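PDB 5I20: aromatic amino acid exporter YddG from Starkeya novella, which exports amino acids of many kinds across the bacterial inner membrane, among them L-threonine, L-methionine, L-lysine and L-glutamate. Local coordinates for residues I14-T19 and G222-T227; F40-A45 and A212-G217; L20-S25 and L253-A258. One frame throughout, in Å; residues are numbered along the deposited sequence.

Interaction 1: residues I14-T19 and G222-T227; sequences ILLWST and GIAFYT. With OLC ((2R)-2,3-dihydroxypropyl (9Z)-octadec-9-enoate), chain G.
W17, which meets A224 and F225 of the facing helix, has CG beside the backbone N and anti to the carbonyl carbon (chi1 -67°), and a chi2 of -29° then turns the plane of its indole. Next to it, L16 reaches A224 and I223 with CD1. A methyl-sized side chain suits A224, because its CB lies only 3.3 Å from NE1 of W17. Beyond it the edge of W17 turns toward the face of F225, the five-membered ring centroid lying 5.9 Å from that of F225 with the planes at 61°. Beside this aromatic pair, L16 CD1 meets CG2 of I223 at 3.7 Å, and the two branched side chains cross at about a right angle. I223 occupies the N-cap position before helix 224-234. One face of the indole is taken by a lipid: C9 of the bound monoolein sits 3.4 Å above the ring plane of W17, over its centre. NE1 is also hydrogen-bonded to the carbonyl O of P220, and the rings of W163 and W228 meet the indole as well. An alanine in place of W17 would probably leave the P220 carbonyl without this donor and open a gap between A224, F225 and the lipid chain. No hydrogen bond joins the two segments. The contact is apolar and aromatic, and the indole face takes an alkyl chain by dispersion contact, which is consistent with a place beside the central substrate cavity.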
loop_
_atom_site.group_PDB
_atom_site.type_symbol
_atom_site.label_atom_id
_atom_site.label_comp_id
_atom_site.label_asym_id
_atom_site.label_seq_id
_atom_site.Cartn_x
_atom_site.Cartn_y
_atom_site.Cartn_z
ATOM N N ILE A 14 6.011 1.958 3.875
ATOM C CA ILE A 14 5.484 0.834 4.637
ATOM C C ILE A 14 5.179 1.247 6.076
ATOM O O ILE A 14 4.188 0.810 6.661
ATOM C CB ILE A 14 6.470 -0.348 4.626
ATOM C CG1 ILE A 14 6.743 -0.780 3.183
ATOM C CG2 ILE A 14 5.938 -1.508 5.451
ATOM C CD1 ILE A 14 7.924 -1.725 3.029
ATOM N N LEU A 15 6.034 2.097 6.640
ATOM C CA LEU A 15 5.804 2.634 7.977
ATOM C C LEU A 15 4.556 3.513 8.010
ATOM O O LEU A 15 3.749 3.417 8.929
ATOM C CB LEU A 15 7.017 3.431 8.457
ATOM C CG LEU A 15 8.295 2.634 8.717
ATOM C CD1 LEU A 15 9.431 3.559 9.125
ATOM C CD2 LEU A 15 8.053 1.573 9.779
ATOM N N LEU A 16 4.400 4.364 7.000
ATOM C CA LEU A 16 3.265 5.280 6.946
ATOM C C LEU A 16 1.952 4.540 6.685
ATOM O O LEU A 16 0.911 4.913 7.221
ATOM C CB LEU A 16 3.495 6.358 5.880
ATOM C CG LEU A 16 4.524 7.438 6.240
ATOM C CD1 LEU A 16 4.878 8.280 5.026
ATOM C CD2 LEU A 16 4.010 8.325 7.370
ATOM N N TRP A 17 2.004 3.486 5.877
ATOM C CA TRP A 17 0.811 2.689 5.595
ATOM C C TRP A 17 0.404 1.847 6.801
ATOM O O TRP A 17 -0.735 1.395 6.894
ATOM C CB TRP A 17 1.037 1.800 4.371
ATOM C CG TRP A 17 1.174 2.585 3.101
ATOM C CD1 TRP A 17 0.613 3.798 2.823
ATOM C CD2 TRP A 17 1.938 2.222 1.943
ATOM N NE1 TRP A 17 0.970 4.208 1.561
ATOM C CE2 TRP A 17 1.786 3.260 1.001
ATOM C CE3 TRP A 17 2.734 1.120 1.613
ATOM C CZ2 TRP A 17 2.401 3.229 -0.250
ATOM C CZ3 TRP A 17 3.341 1.090 0.370
ATOM C CH2 TRP A 17 3.171 2.139 -0.546
ATOM N N SER A 18 1.336 1.649 7.728
ATOM C CA SER A 18 1.050 0.920 8.958
ATOM C C SER A 18 0.122 1.708 9.885
ATOM O O SER A 18 -0.523 1.127 10.761
ATOM C CB SER A 18 2.350 0.580 9.697
ATOM O OG SER A 18 3.226 -0.182 8.884
ATOM N N THR A 19 0.056 3.025 9.695
ATOM C CA THR A 19 -0.750 3.883 10.569
ATOM C C THR A 19 -2.203 4.025 10.105
ATOM O O THR A 19 -2.997 4.705 10.754
ATOM C CB THR A 19 -0.147 5.306 10.693
ATOM O OG1 THR A 19 -0.320 6.018 9.458
ATOM C CG2 THR A 19 1.333 5.245 11.044
ATOM N N GLY A 222 0.548 11.793 1.068
ATOM C CA GLY A 222 1.398 12.903 0.673
ATOM C C GLY A 222 2.891 12.673 0.792
ATOM O O GLY A 222 3.686 13.479 0.316
ATOM N N ILE A 223 3.278 11.579 1.435
ATOM C CA ILE A 223 4.689 11.238 1.544
ATOM C C ILE A 223 4.922 9.800 1.096
ATOM O O ILE A 223 5.880 9.512 0.378
ATOM C CB ILE A 223 5.210 11.426 2.984
ATOM C CG1 ILE A 223 5.161 12.903 3.381
ATOM C CG2 ILE A 223 6.631 10.905 3.111
ATOM C CD1 ILE A 223 5.590 13.163 4.807
ATOM N N ALA A 224 4.024 8.909 1.506
ATOM C CA ALA A 224 4.174 7.479 1.268
ATOM C C ALA A 224 4.274 7.115 -0.213
ATOM O O ALA A 224 5.072 6.265 -0.584
ATOM C CB ALA A 224 3.030 6.725 1.911
ATOM N N PHE A 225 3.476 7.749 -1.061
ATOM C CA PHE A 225 3.510 7.407 -2.480
ATOM C C PHE A 225 4.781 7.914 -3.152
ATOM O O PHE A 225 5.276 7.302 -4.097
ATOM C CB PHE A 225 2.270 7.945 -3.198
ATOM C CG PHE A 225 1.022 7.176 -2.883
ATOM C CD1 PHE A 225 0.838 5.895 -3.380
ATOM C CD2 PHE A 225 0.038 7.723 -2.078
ATOM C CE1 PHE A 225 -0.305 5.178 -3.083
ATOM C CE2 PHE A 225 -1.109 7.012 -1.780
ATOM C CZ PHE A 225 -1.280 5.737 -2.283
ATOM N N TYR A 226 5.318 9.021 -2.655
ATOM C CA TYR A 226 6.552 9.561 -3.213
ATOM C C TYR A 226 7.757 8.761 -2.734
ATOM O O TYR A 226 8.679 8.496 -3.504
ATOM C CB TYR A 226 6.711 11.037 -2.845
ATOM C CG TYR A 226 5.520 11.875 -3.249
ATOM C CD1 TYR A 226 5.453 12.468 -4.505
ATOM C CD2 TYR A 226 4.454 12.060 -2.379
ATOM C CE1 TYR A 226 4.362 13.229 -4.876
ATOM C CE2 TYR A 226 3.360 12.818 -2.744
ATOM C CZ TYR A 226 3.319 13.399 -3.993
ATOM O OH TYR A 226 2.229 14.152 -4.352
ATOM N N THR A 227 7.745 8.370 -1.464
ATOM C CA THR A 227 8.851 7.609 -0.897
ATOM C C THR A 227 8.813 6.161 -1.398
ATOM O O THR A 227 9.834 5.478 -1.427
ATOM C CB THR A 227 8.825 7.652 0.650
ATOM O OG1 THR A 227 9.979 6.998 1.179
ATOM C CG2 THR A 227 7.607 6.966 1.187
HETATM C C10 OLC G . -0.842 -0.425 -0.539
HETATM C C9 OLC G . -0.585 0.977 -0.108
HETATM C C11 OLC G . -2.085 -0.734 -1.299
HETATM C C8 OLC G . -1.575 2.046 -0.416
HETATM C C16 OLC G . -5.007 -3.099 2.081
HETATM C C12 OLC G . -2.512 -2.135 -1.018
HETATM C C7 OLC G . -2.398 2.358 0.788
HETATM C C15 OLC G . -5.448 -2.720 0.707
HETATM C C13 OLC G . -3.989 -2.246 -1.193
HETATM C C6 OLC G . -3.353 3.461 0.471
HETATM C C14 OLC G . -4.525 -3.315 -0.303
HETATM C C5 OLC G . -4.751 2.995 0.697
HETATM C C4 OLC G . -5.671 4.168 0.781
HETATM C C3 OLC G . -7.027 3.714 1.207
HETATM C C2 OLC G . -7.884 4.902 1.489
#

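Interaction 2: residues F40-A45 and A212-G217; sequences FTIGGA and AVVALG
Two transmembrane helices of the DMT fold meet here in glycine-mediated packing, I42 and G43 of helix 32-53 against G217 of helix 209-221, with V213 and V214 one turn earlier. The first helix belongs to the N-terminal EamA-like part of the sequence and the second to the C-terminal one, so the contact joins the two. Their N-to-C directions differ by 45°, and the axes of the short segments approach to 8.3 Å. I42 is the side chain that fills the junction. Its CG2 branch, anti to the backbone N, rests on the backbone of G217, with I42 CG2 3.7 Å from G217 C. The other branch continues outward, and with chi2 at 175° it places CD1 of I42 over the preceding turn of the partner, 4.0 Å from CA of V214. The same CD1 methyl of I42 stands 4.4 Å from CG1 of V213; these are loose contacts between beta-branched side chains. V213 also touches L35, L38 and T39 of helix 32-53.

The absence of a side chain at G217 is what makes this approach possible: a CB built there would fall 2.7 Å from CB of I42, well inside a clash. G43 matters less sharply: a CB there would lie 3.4 Å from G217 O, close but no outright clash. With the side chains out of the way, backbone meets backbone, and the CA atoms of G43 and G217 are the nearest pair across the segments. The closest touch is a weak, strongly bent CA-H...O contact, G43 CA to G217 O at 3.2 Å with an angle of 121° at the hydrogen.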
loop_
_atom_site.group_PDB
_atom_site.type_symbol
_atom_site.label_atom_id
_atom_site.label_comp_id
_atom_site.label_asym_id
_atom_site.label_seq_id
_atom_site.Cartn_x
_atom_site.Cartn_y
_atom_site.Cartn_z
ATOM N N PHE A 40 -6.194 12.595 -1.334
ATOM C CA PHE A 40 -5.265 12.600 -2.461
ATOM C C PHE A 40 -5.052 14.000 -3.023
ATOM O O PHE A 40 -4.021 14.273 -3.638
ATOM C CB PHE A 40 -5.742 11.650 -3.561
ATOM C CG PHE A 40 -5.220 10.251 -3.407
ATOM C CD1 PHE A 40 -5.854 9.349 -2.569
ATOM C CD2 PHE A 40 -4.083 9.845 -4.082
ATOM C CE1 PHE A 40 -5.371 8.066 -2.420
ATOM C CE2 PHE A 40 -3.595 8.563 -3.935
ATOM C CZ PHE A 40 -4.240 7.674 -3.103
ATOM N N THR A 41 -6.024 14.883 -2.817
ATOM C CA THR A 41 -5.828 16.291 -3.137
ATOM C C THR A 41 -4.765 16.855 -2.201
ATOM O O THR A 41 -3.851 17.553 -2.635
ATOM C CB THR A 41 -7.131 17.105 -3.009
ATOM O OG1 THR A 41 -8.082 16.636 -3.973
ATOM C CG2 THR A 41 -6.869 18.582 -3.252
ATOM N N ILE A 42 -4.881 16.530 -0.916
ATOM C CA ILE A 42 -3.887 16.938 0.069
ATOM C C ILE A 42 -2.546 16.281 -0.244
ATOM O O ILE A 42 -1.499 16.924 -0.188
ATOM C CB ILE A 42 -4.326 16.580 1.505
ATOM C CG1 ILE A 42 -5.615 17.325 1.865
ATOM C CG2 ILE A 42 -3.227 16.913 2.507
ATOM C CD1 ILE A 42 -6.201 16.941 3.209
ATOM N N GLY A 43 -2.593 15.002 -0.596
ATOM C CA GLY A 43 -1.400 14.259 -0.957
ATOM C C GLY A 43 -0.684 14.828 -2.163
ATOM O O GLY A 43 0.538 14.979 -2.157
ATOM N N GLY A 44 -1.449 15.142 -3.204
ATOM C CA GLY A 44 -0.890 15.755 -4.393
ATOM C C GLY A 44 -0.345 17.136 -4.094
ATOM O O GLY A 44 0.626 17.576 -4.706
ATOM N N ALA A 45 -0.972 17.822 -3.143
ATOM C CA ALA A 45 -0.559 19.171 -2.775
ATOM C C ALA A 45 0.782 19.153 -2.054
ATOM O O ALA A 45 1.599 20.056 -2.228
ATOM C CB ALA A 45 -1.619 19.833 -1.909
ATOM N N ALA A 212 -7.958 13.775 11.120
ATOM C CA ALA A 212 -7.534 12.469 10.635
ATOM C C ALA A 212 -7.396 12.494 9.119
ATOM O O ALA A 212 -6.470 11.905 8.559
ATOM C CB ALA A 212 -8.517 11.394 11.063
ATOM N N VAL A 213 -8.327 13.179 8.464
ATOM C CA VAL A 213 -8.298 13.336 7.015
ATOM C C VAL A 213 -6.989 13.980 6.569
ATOM O O VAL A 213 -6.336 13.503 5.642
ATOM C CB VAL A 213 -9.483 14.184 6.516
ATOM C CG1 VAL A 213 -9.360 14.454 5.025
ATOM C CG2 VAL A 213 -10.801 13.493 6.830
ATOM N N VAL A 214 -6.607 15.058 7.247
ATOM C CA VAL A 214 -5.379 15.772 6.915
ATOM C C VAL A 214 -4.148 14.900 7.165
ATOM O O VAL A 214 -3.204 14.909 6.378
ATOM C CB VAL A 214 -5.261 17.081 7.720
ATOM C CG1 VAL A 214 -3.976 17.814 7.370
ATOM C CG2 VAL A 214 -6.464 17.968 7.454
ATOM N N ALA A 215 -4.170 14.141 8.258
ATOM C CA ALA A 215 -3.067 13.248 8.597
ATOM C C ALA A 215 -2.871 12.188 7.520
ATOM O O ALA A 215 -1.745 11.912 7.102
ATOM C CB ALA A 215 -3.308 12.590 9.945
ATOM N N LEU A 216 -3.978 11.596 7.080
ATOM C CA LEU A 216 -3.951 10.612 6.006
ATOM C C LEU A 216 -3.410 11.231 4.721
ATOM O O LEU A 216 -2.626 10.613 4.005
ATOM C CB LEU A 216 -5.348 10.040 5.764
ATOM C CG LEU A 216 -5.970 9.166 6.855
ATOM C CD1 LEU A 216 -7.375 8.736 6.454
ATOM C CD2 LEU A 216 -5.098 7.953 7.133
ATOM N N GLY A 217 -3.832 12.461 4.442
ATOM C CA GLY A 217 -3.431 13.154 3.232
ATOM C C GLY A 217 -1.957 13.505 3.183
ATOM O O GLY A 217 -1.327 13.418 2.131
#

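Interaction 3: residues L20-S25 and L253-A258; sequences LALATS and LLLVVA
A21 and L22 meet L255 without any aromatic ring taking part, and the one flat group touched across the contact is a peptide: the carbonyl O of A21 has CD2 of L255 against it at 4.1 Å. Everything else is aliphatic. L255 supplies the central side chain. Of its two methyls, CD1 of L255 lies 4.2 Å from CB of A21, and CD2 lies 4.1 Å from CA of L22. The small A21 thus allows the branched end of L255 to settle close to the backbone of helix 20-27. L22 answers from the other helix. Its CG stands at a chi1 of -131°, well away from a staggered position, and its two methyls divide their partners: CD1 of L22 meets CB of L254 at 4.4 Å, and CD2 meets CB of A258 at 4.2 Å, one turn further on. F260, in the loop that follows, also touches L22.

The segments' axes come within 9.6 Å, their N-to-C directions 53° apart, at the periplasmic ends of two transmembrane helices. Leucine and alanine suit this partly exposed surface site, where lipid may be the neighbour. Since no hydrogen bond or charge pair crosses it, the contact rests on loose, apolar methyl packing, which sets no strict direction.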
loop_
_atom_site.group_PDB
_atom_site.type_symbol
_atom_site.label_atom_id
_atom_site.label_comp_id
_atom_site.label_asym_id
_atom_site.label_seq_id
_atom_site.Cartn_x
_atom_site.Cartn_y
_atom_site.Cartn_z
ATOM N N LEU A 20 -2.544 3.385 8.989
ATOM C CA LEU A 20 -3.875 3.510 8.392
ATOM C C LEU A 20 -5.012 3.104 9.324
ATOM O O LEU A 20 -6.008 3.821 9.449
ATOM C CB LEU A 20 -3.958 2.678 7.112
ATOM C CG LEU A 20 -3.286 3.281 5.880
ATOM C CD1 LEU A 20 -3.402 2.346 4.687
ATOM C CD2 LEU A 20 -3.895 4.636 5.568
ATOM N N ALA A 21 -4.865 1.951 9.972
ATOM C CA ALA A 21 -5.910 1.418 10.843
ATOM C C ALA A 21 -6.165 2.330 12.043
ATOM O O ALA A 21 -7.247 2.315 12.623
ATOM C CB ALA A 21 -5.544 0.020 11.313
ATOM N N LEU A 22 -5.163 3.122 12.405
ATOM C CA LEU A 22 -5.269 4.025 13.543
ATOM C C LEU A 22 -6.198 5.197 13.237
ATOM O O LEU A 22 -6.923 5.669 14.110
ATOM C CB LEU A 22 -3.884 4.540 13.940
ATOM C CG LEU A 22 -3.493 4.462 15.418
ATOM C CD1 LEU A 22 -2.110 5.060 15.632
ATOM C CD2 LEU A 22 -4.520 5.154 16.302
ATOM N N ALA A 23 -6.174 5.659 11.989
ATOM C CA ALA A 23 -6.969 6.814 11.584
ATOM C C ALA A 23 -8.284 6.403 10.926
ATOM O O ALA A 23 -9.157 7.238 10.692
ATOM C CB ALA A 23 -6.164 7.700 10.642
ATOM N N THR A 24 -8.417 5.114 10.625
ATOM C CA THR A 24 -9.636 4.579 10.030
ATOM C C THR A 24 -10.818 4.746 10.981
ATOM O O THR A 24 -11.932 5.067 10.561
ATOM C CB THR A 24 -9.468 3.088 9.657
ATOM O OG1 THR A 24 -8.638 2.977 8.495
ATOM C CG2 THR A 24 -10.814 2.437 9.368
ATOM N N SER A 25 -10.561 4.542 12.268
ATOM C CA SER A 25 -11.593 4.680 13.286
ATOM C C SER A 25 -12.048 6.131 13.434
ATOM O O SER A 25 -13.198 6.395 13.784
ATOM C CB SER A 25 -11.088 4.149 14.629
ATOM N N LEU A 253 0.614 -3.605 16.150
ATOM C CA LEU A 253 1.434 -3.101 17.250
ATOM C C LEU A 253 1.037 -1.675 17.636
ATOM O O LEU A 253 1.076 -1.312 18.810
ATOM C CB LEU A 253 2.923 -3.146 16.886
ATOM C CG LEU A 253 3.616 -4.512 16.853
ATOM C CD1 LEU A 253 5.037 -4.384 16.320
ATOM C CD2 LEU A 253 3.624 -5.142 18.235
ATOM N N LEU A 254 0.655 -0.871 16.647
ATOM C CA LEU A 254 0.242 0.505 16.906
ATOM C C LEU A 254 -1.059 0.544 17.691
ATOM O O LEU A 254 -1.192 1.303 18.649
ATOM C CB LEU A 254 0.088 1.285 15.601
ATOM C CG LEU A 254 1.366 1.860 14.991
ATOM C CD1 LEU A 254 1.058 2.562 13.676
ATOM C CD2 LEU A 254 2.037 2.815 15.968
ATOM N N LEU A 255 -2.016 -0.280 17.274
ATOM C CA LEU A 255 -3.306 -0.372 17.945
ATOM C C LEU A 255 -3.162 -0.875 19.380
ATOM O O LEU A 255 -3.864 -0.408 20.278
ATOM C CB LEU A 255 -4.249 -1.287 17.163
ATOM C CG LEU A 255 -4.592 -0.844 15.740
ATOM C CD1 LEU A 255 -5.533 -1.840 15.086
ATOM C CD2 LEU A 255 -5.202 0.550 15.747
ATOM N N VAL A 256 -2.249 -1.822 19.593
ATOM C CA VAL A 256 -2.000 -2.345 20.935
ATOM C C VAL A 256 -1.421 -1.254 21.830
ATOM O O VAL A 256 -1.844 -1.087 22.977
ATOM C CB VAL A 256 -1.043 -3.558 20.913
ATOM C CG1 VAL A 256 -0.673 -3.973 22.329
ATOM C CG2 VAL A 256 -1.674 -4.724 20.169
ATOM N N VAL A 257 -0.462 -0.506 21.296
ATOM C CA VAL A 257 0.138 0.606 22.026
ATOM C C VAL A 257 -0.875 1.737 22.207
ATOM O O VAL A 257 -0.905 2.391 23.250
ATOM C CB VAL A 257 1.402 1.137 21.306
ATOM C CG1 VAL A 257 1.888 2.432 21.942
ATOM C CG2 VAL A 257 2.503 0.089 21.330
ATOM N N ALA A 258 -1.715 1.955 21.200
ATOM C CA ALA A 258 -2.737 2.995 21.284
ATOM C C ALA A 258 -3.824 2.615 22.286
ATOM O O ALA A 258 -4.503 3.482 22.837
ATOM C CB ALA A 258 -3.346 3.259 19.918
#

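Interactions 1 and 2, whose centres are 12 Å apart, are joined directly: Y226 OH lies 2.9 Å from G43 O, a probable hydrogen bond, and F225 CE2 packs 3.5 Å from F40 CZ. Helices 209-221 and 224-234 follow one another in the chain. Helix 20-27, which follows helix 3-17, carries interaction 3 toward the periplasm, about 15 Å from interaction 1 between centres, and S18 O touches L254 CD1 at 3.6 Å. Interactions 2 and 3 meet through L216 CD2 and A23 CB, 3.7 Å apart. Interaction 1 has a lipid chain over the W17 ring and lies about 8 Å from the chain's centre, probably near the central substrate cavity; interactions 2 and 3 lie farther out, about 15 and 16 Å.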